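Local coordinates for protein synthesis inhibitor I (Hordeum vulgare, PDB 4FBC) that belongs to the plant ribosome-inactivating proteins and holds adenosine monophosphate in a pocket of its fold, at residues L258-V263 and L267-A272. The protein carries 3 engineered substitutions. Residues are numbered along the deposited sequence; the frame is centred on the assembly and turned at random.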
ATOM      1  N   LEU A 258      -2.529  -6.341   8.004  1.00 13.55           N
ATOM      2  CA  LEU A 258      -2.955  -5.387   9.032  1.00 13.19           C
ATOM      3  C   LEU A 258      -1.812  -4.441   9.380  1.00 12.98           C
ATOM      4  O   LEU A 258      -0.666  -4.860   9.445  1.00 12.58           O
ATOM      5  CB  LEU A 258      -3.396  -6.117  10.317  1.00 14.09           C
ATOM      6  CG  LEU A 258      -4.760  -6.811  10.393  1.00 13.72           C
ATOM      7  CD1 LEU A 258      -4.791  -8.074   9.522  1.00 12.52           C
ATOM      8  CD2 LEU A 258      -5.144  -7.148  11.828  1.00 15.35           C
ATOM      9  N   LEU A 259      -2.135  -3.167   9.603  1.00 12.39           N
ATOM     10  CA  LEU A 259      -1.196  -2.245  10.254  1.00 14.41           C
ATOM     11  C   LEU A 259      -1.062  -2.674  11.706  1.00 15.45           C
ATOM     12  O   LEU A 259      -2.049  -3.030  12.348  1.00 14.22           O
ATOM     13  CB  LEU A 259      -1.751  -0.820  10.201  1.00 14.78           C
ATOM     14  CG  LEU A 259      -0.927   0.284  10.885  1.00 14.71           C
ATOM     15  CD1 LEU A 259       0.369   0.489  10.143  1.00 14.54           C
ATOM     16  CD2 LEU A 259      -1.751   1.576  10.911  1.00 15.94           C
ATOM     17  N   PHE A 260       0.151  -2.662  12.243  1.00 14.71           N
ATOM     18  CA  PHE A 260       0.271  -2.958  13.658  1.00 16.02           C
ATOM     19  C   PHE A 260      -0.363  -1.830  14.479  1.00 14.54           C
ATOM     20  O   PHE A 260      -0.098  -0.652  14.247  1.00 16.77           O
ATOM     21  CB  PHE A 260       1.721  -3.165  14.092  1.00 14.32           C
ATOM     22  CG  PHE A 260       1.843  -3.491  15.542  1.00 16.65           C
ATOM     23  CD1 PHE A 260       1.598  -4.779  15.995  1.00 14.96           C
ATOM     24  CD2 PHE A 260       2.144  -2.499  16.464  1.00 17.56           C
ATOM     25  CE1 PHE A 260       1.677  -5.084  17.351  1.00 16.06           C
ATOM     26  CE2 PHE A 260       2.220  -2.799  17.817  1.00 16.41           C
ATOM     27  CZ  PHE A 260       1.993  -4.080  18.258  1.00 16.12           C
ATOM     28  N   VAL A 261      -1.205  -2.209  15.429  1.00 16.79           N
ATOM     29  CA  VAL A 261      -1.773  -1.258  16.373  1.00 16.57           C
ATOM     30  C   VAL A 261      -1.660  -1.804  17.795  1.00 17.18           C
ATOM     31  O   VAL A 261      -1.944  -2.980  18.048  1.00 17.43           O
ATOM     32  CB  VAL A 261      -3.260  -0.985  16.078  1.00 17.63           C
ATOM     33  CG1 VAL A 261      -3.767   0.135  16.997  1.00 19.55           C
ATOM     34  CG2 VAL A 261      -3.472  -0.611  14.627  1.00 15.81           C
ATOM     35  N   GLU A 262      -1.239  -0.955  18.726  1.00 18.15           N
ATOM     36  CA  GLU A 262      -1.276  -1.333  20.132  1.00 19.19           C
ATOM     37  C   GLU A 262      -2.695  -1.218  20.637  1.00 20.57           C
ATOM     38  O   GLU A 262      -3.241  -0.115  20.707  1.00 25.62           O
ATOM     39  CB  GLU A 262      -0.381  -0.413  20.963  1.00 20.00           C
ATOM     40  CG  GLU A 262       1.095  -0.584  20.703  1.00 18.95           C
ATOM     41  CD  GLU A 262       1.950   0.212  21.676  1.00 21.90           C
ATOM     42  OE1 GLU A 262       1.779   1.449  21.751  1.00 24.91           O
ATOM     43  OE2 GLU A 262       2.793  -0.400  22.365  1.00 21.73           O
ATOM     44  N   VAL A 263      -3.305  -2.351  20.966  1.00 20.30           N
ATOM     45  CA  VAL A 263      -4.649  -2.352  21.541  1.00 21.28           C
ATOM     46  C   VAL A 263      -4.543  -2.807  22.997  1.00 21.69           C
ATOM     47  O   VAL A 263      -3.615  -3.541  23.350  1.00 19.89           O
ATOM     48  CB  VAL A 263      -5.636  -3.242  20.729  1.00 21.31           C
ATOM     49  CG1 VAL A 263      -5.668  -2.797  19.262  1.00 17.70           C
ATOM     50  CG2 VAL A 263      -5.259  -4.713  20.828  1.00 20.64           C
ATOM     51  N   LEU A 267      -0.258  -7.157  22.137  1.00 18.21           N
ATOM     52  CA  LEU A 267       1.175  -6.914  22.051  1.00 19.56           C
ATOM     53  C   LEU A 267       1.500  -5.428  22.060  1.00 17.69           C
ATOM     54  O   LEU A 267       0.813  -4.623  21.435  1.00 18.18           O
ATOM     55  CB  LEU A 267       1.732  -7.518  20.760  1.00 20.12           C
ATOM     56  CG  LEU A 267       1.821  -9.040  20.685  1.00 21.31           C
ATOM     57  CD1 LEU A 267       2.188  -9.477  19.270  1.00 20.96           C
ATOM     58  CD2 LEU A 267       2.830  -9.573  21.683  1.00 22.55           C
ATOM     59  N   THR A 268       2.571  -5.073  22.757  1.00 18.79           N
ATOM     60  CA  THR A 268       3.109  -3.729  22.676  1.00 17.97           C
ATOM     61  C   THR A 268       4.019  -3.650  21.474  1.00 16.22           C
ATOM     62  O   THR A 268       4.416  -4.680  20.917  1.00 16.34           O
ATOM     63  CB  THR A 268       3.968  -3.413  23.898  1.00 15.54           C
ATOM     64  OG1 THR A 268       4.983  -4.420  24.028  1.00 17.23           O
ATOM     65  CG2 THR A 268       3.113  -3.372  25.165  1.00 23.51           C
ATOM     66  N   VAL A 269       4.369  -2.429  21.091  1.00 12.68           N
ATOM     67  CA  VAL A 269       5.382  -2.206  20.068  1.00 15.68           C
ATOM     68  C   VAL A 269       6.656  -2.998  20.370  1.00 17.67           C
ATOM     69  O   VAL A 269       7.166  -3.728  19.504  1.00 16.02           O
ATOM     70  CB  VAL A 269       5.690  -0.710  19.907  1.00 16.07           C
ATOM     71  CG1 VAL A 269       6.977  -0.504  19.137  1.00 15.77           C
ATOM     72  CG2 VAL A 269       4.518  -0.030  19.189  1.00 18.66           C
ATOM     73  N   ALA A 270       7.152  -2.894  21.600  1.00 16.19           N
ATOM     74  CA  ALA A 270       8.412  -3.553  21.938  1.00 15.33           C
ATOM     75  C   ALA A 270       8.318  -5.074  21.867  1.00 14.49           C
ATOM     76  O   ALA A 270       9.214  -5.734  21.333  1.00 14.87           O
ATOM     77  CB  ALA A 270       8.915  -3.111  23.315  1.00 17.96           C
ATOM     78  N   LYS A 271       7.246  -5.636  22.410  1.00 16.49           N
ATOM     79  CA  LYS A 271       7.115  -7.091  22.416  1.00 17.90           C
ATOM     80  C   LYS A 271       6.903  -7.652  21.004  1.00 14.36           C
ATOM     81  O   LYS A 271       7.480  -8.680  20.657  1.00 15.53           O
ATOM     82  CB  LYS A 271       6.010  -7.557  23.371  1.00 17.17           C
ATOM     83  CG  LYS A 271       6.089  -9.055  23.701  1.00 23.67           C
ATOM     84  CD  LYS A 271       7.441  -9.385  24.349  1.00 25.82           C
ATOM     85  CE  LYS A 271       7.550 -10.834  24.814  1.00 32.11           C
ATOM     86  NZ  LYS A 271       8.760 -11.032  25.698  1.00 27.39           N
ATOM     87  N   ALA A 272       6.106  -6.978  20.178  1.00 14.58           N
ATOM     88  CA  ALA A 272       5.891  -7.471  18.817  1.00 16.07           C
ATOM     89  C   ALA A 272       7.170  -7.393  17.992  1.00 16.39           C
ATOM     90  O   ALA A 272       7.410  -8.238  17.130  1.00 16.05           O
ATOM     91  CB  ALA A 272       4.750  -6.703  18.124  1.00 13.09           C
TER
HETATM   92  O   HOH W   1      -1.598  -4.836  20.101  1.00 18.73           O
HETATM   93  O   HOH W   2      -0.842  -2.870  23.237  1.00 23.89           O
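Phe260 lays its ring against Val269 and Ala272 at the start of helix 269-278. The ring reaches it because CG stands anti to the backbone N (chi1 -179°). Phe260 CE1 packs on Ala272 CB at 3.6 Å, and its CE2 meets Val269 CG2 at 3.9 Å. Leu267 adds its CB at the CE1 corner. Leu267 O approaches the ring edge near its plane, 3.4 Å from Phe260 CZ. Pro54, from another loop, also touches Phe260, Val269 and Ala272.

The polar part lies at the helix N-terminus. Glu262 extends beyond CG and brings OE2 to Val269 N at 2.9 Å. The bond is nearly straight, 168° at the hydrogen, but it meets OE2 from above the carboxylate plane, 37° out of it. The aliphatic part of Glu262 and its CD lie against Val269 CG2, and the two side chains cross at about a right angle. Thr268 is the N-cap: its OG1 accepts from Lys271 N at 3.0 Å.

Water bridges the backbones. One molecule donates to Val261 O and Leu267 O and accepts from Val263 N, 3.1 Å away.

The contact folds the loop after helix 248-254 back onto the start of helix 269-278, the last helix, at the protein surface. Two side chains thus accept from first-turn N-H groups, Glu262 from Val269 and Thr268 from Lys271. The negative charge of Glu262 would probably interact favourably with the helix dipole.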